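457aa long hypothetical protein (PDB 2CSU) is of unknown function but belongs to the succinyl-CoA ligase-like proteins, joining a CoA-binding Rossmann-type domain to a succinyl-CoA ligase-like flavodoxin domain and a ligase-CoA domain. Local coordinates at residues Phe28-Glu33 with Asp138-Phe143. Sequence-based numbering, arbitrary orientation.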
loop_
_atom_site.group_PDB
_atom_site.type_symbol
_atom_site.label_atom_id
_atom_site.label_comp_id
_atom_site.label_asym_id
_atom_site.label_seq_id
_atom_site.Cartn_x
_atom_site.Cartn_y
_atom_site.Cartn_z
ATOM N N PHE A 28 7.421 24.722 18.016
ATOM C CA PHE A 28 6.515 25.763 18.474
ATOM C C PHE A 28 5.406 26.012 17.451
ATOM O O PHE A 28 4.255 26.276 17.778
ATOM C CB PHE A 28 7.332 27.040 18.685
ATOM C CG PHE A 28 6.504 28.063 19.406
ATOM C CD1 PHE A 28 6.084 27.814 20.706
ATOM C CD2 PHE A 28 6.176 29.252 18.778
ATOM C CE1 PHE A 28 5.335 28.768 21.381
ATOM C CE2 PHE A 28 5.426 30.204 19.463
ATOM C CZ PHE A 28 5.005 29.968 20.765
ATOM N N LYS A 29 5.804 25.954 16.166
ATOM C CA LYS A 29 4.827 26.122 15.100
ATOM C C LYS A 29 3.679 25.124 15.242
ATOM O O LYS A 29 2.504 25.454 15.142
ATOM C CB LYS A 29 5.539 25.901 13.766
ATOM C CG LYS A 29 4.582 25.411 12.676
ATOM C CD LYS A 29 4.881 26.040 11.315
ATOM C CE LYS A 29 5.567 25.062 10.354
ATOM N NZ LYS A 29 6.811 25.649 9.858
ATOM N N ASN A 30 4.061 23.852 15.445
ATOM C CA ASN A 30 3.047 22.819 15.599
ATOM C C ASN A 30 2.209 23.042 16.858
ATOM O O ASN A 30 1.025 22.737 16.905
ATOM C CB ASN A 30 3.752 21.465 15.672
ATOM C CG ASN A 30 4.272 21.099 14.306
ATOM O OD1 ASN A 30 3.605 21.273 13.290
ATOM N ND2 ASN A 30 5.501 20.561 14.294
ATOM N N LEU A 31 2.803 23.534 17.941
ATOM C CA LEU A 31 2.047 23.707 19.173
ATOM C C LEU A 31 1.130 24.926 19.166
ATOM O O LEU A 31 0.392 25.155 20.129
ATOM C CB LEU A 31 3.000 23.771 20.378
ATOM C CG LEU A 31 3.672 22.418 20.661
ATOM C CD1 LEU A 31 4.633 22.525 21.835
ATOM C CD2 LEU A 31 2.589 21.382 20.945
ATOM N N LYS A 32 1.176 25.708 18.091
ATOM C CA LYS A 32 0.287 26.859 18.033
ATOM C C LYS A 32 -1.167 26.415 17.863
ATOM O O LYS A 32 -2.113 27.169 18.055
ATOM C CB LYS A 32 0.708 27.720 16.842
ATOM C CG LYS A 32 2.040 28.431 17.082
ATOM C CD LYS A 32 1.872 29.946 17.215
ATOM C CE LYS A 32 1.995 30.671 15.871
ATOM N NZ LYS A 32 2.268 32.087 16.102
ATOM N N GLU A 33 -1.318 25.145 17.449
ATOM C CA GLU A 33 -2.654 24.589 17.255
ATOM C C GLU A 33 -3.229 24.014 18.554
ATOM O O GLU A 33 -4.352 23.529 18.613
ATOM C CB GLU A 33 -2.562 23.489 16.195
ATOM C CG GLU A 33 -2.238 24.039 14.805
ATOM C CD GLU A 33 -2.068 22.889 13.839
ATOM O OE1 GLU A 33 -2.909 22.002 13.828
ATOM O OE2 GLU A 33 -1.077 22.883 13.110
ATOM N N ASP A 138 -5.580 18.118 19.617
ATOM C CA ASP A 138 -4.700 18.875 18.736
ATOM C C ASP A 138 -3.335 19.196 19.356
ATOM O O ASP A 138 -2.816 20.312 19.206
ATOM C CB ASP A 138 -5.391 20.181 18.295
ATOM C CG ASP A 138 -6.654 19.937 17.466
ATOM O OD1 ASP A 138 -7.421 20.898 17.245
ATOM O OD2 ASP A 138 -6.883 18.792 17.025
ATOM N N LEU A 139 -2.757 18.219 20.048
ATOM C CA LEU A 139 -1.451 18.385 20.678
ATOM C C LEU A 139 -0.391 17.686 19.827
ATOM O O LEU A 139 -0.388 16.464 19.713
ATOM C CB LEU A 139 -1.454 17.776 22.080
ATOM C CG LEU A 139 -0.083 17.654 22.776
ATOM C CD1 LEU A 139 0.303 18.985 23.415
ATOM C CD2 LEU A 139 -0.153 16.565 23.851
ATOM N N ASN A 140 0.499 18.468 19.224
ATOM C CA ASN A 140 1.559 17.921 18.395
ATOM C C ASN A 140 2.904 18.502 18.817
ATOM O O ASN A 140 3.422 19.427 18.191
ATOM C CB ASN A 140 1.266 18.214 16.915
ATOM C CG ASN A 140 2.308 17.631 15.978
ATOM O OD1 ASN A 140 2.931 16.619 16.281
ATOM N ND2 ASN A 140 2.499 18.273 14.816
ATOM N N ALA A 141 3.448 17.954 19.903
ATOM C CA ALA A 141 4.738 18.358 20.447
ATOM C C ALA A 141 5.825 17.594 19.672
ATOM O O ALA A 141 6.540 16.741 20.227
ATOM C CB ALA A 141 4.800 18.017 21.927
ATOM N N THR A 142 5.933 17.915 18.388
ATOM C CA THR A 142 6.887 17.281 17.489
ATOM C C THR A 142 7.355 18.286 16.442
ATOM O O THR A 142 6.830 19.407 16.368
ATOM C CB THR A 142 6.217 16.100 16.736
ATOM O OG1 THR A 142 5.206 16.594 15.845
ATOM C CG2 THR A 142 5.580 15.163 17.696
ATOM N N PHE A 143 8.341 17.893 15.631
ATOM C CA PHE A 143 8.806 18.763 14.565
ATOM C C PHE A 143 8.364 18.215 13.208
ATOM O O PHE A 143 8.962 18.503 12.177
ATOM C CB PHE A 143 10.327 18.976 14.629
ATOM C CG PHE A 143 11.137 17.709 14.605
ATOM C CD1 PHE A 143 11.424 17.070 13.402
ATOM C CD2 PHE A 143 11.620 17.165 15.784
ATOM C CE1 PHE A 143 12.187 15.906 13.380
ATOM C CE2 PHE A 143 12.384 16.002 15.779
ATOM C CZ PHE A 143 12.671 15.369 14.578
HETATM O O HOH W 1 -0.128 21.311 18.639
HETATM O O HOH W 2 0.079 20.611 14.883
HETATM O O HOH W 3 -7.103 23.559 17.837
#
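Asn30, on helix 23-31, makes the one direct hydrogen bond to strand 139-142: its ND2 donates to the backbone O of Thr142 at 2.7 Å, from 42° above the carbonyl plane. With CG beside the backbone N (chi1 -73°), Asn30 sets that atom 3.4 Å from Asn140 ND2, the two amide planes 41° apart; its CB lies over Asn140 O at 3.3 Å. Asn140 ND2 hydrogen-bonds onward to Ile144 O.

Water supplies the other polar links. One molecule donates to Asn30 O and Asp138 O and accepts from Asn140 N, linking Asn30 to Asp138 and Asn140; a second donates to Asn30 O and accepts a weak bond from Asn140 ND2. A third donates to Glu33 O and, at 2.7 Å, to Asp138 OD1.

On the apolar side, Leu31 CD2 lies against the backbone at Asn140 O (3.5 Å), with Leu139 CD1 and Ala141 CB farther off, each at 4.1 Å, and both leucines continue onto Ile11 of strand 10-14.

Strand 139-142 pairs antiparallel with strand 131-134, Asp138 and Leu139 forming a G1 beta bulge opposite Asn134. This packs the first helix of the Rossmann-type CoA-binding domain against a beta hairpin edge of the neighbouring mixed sheet.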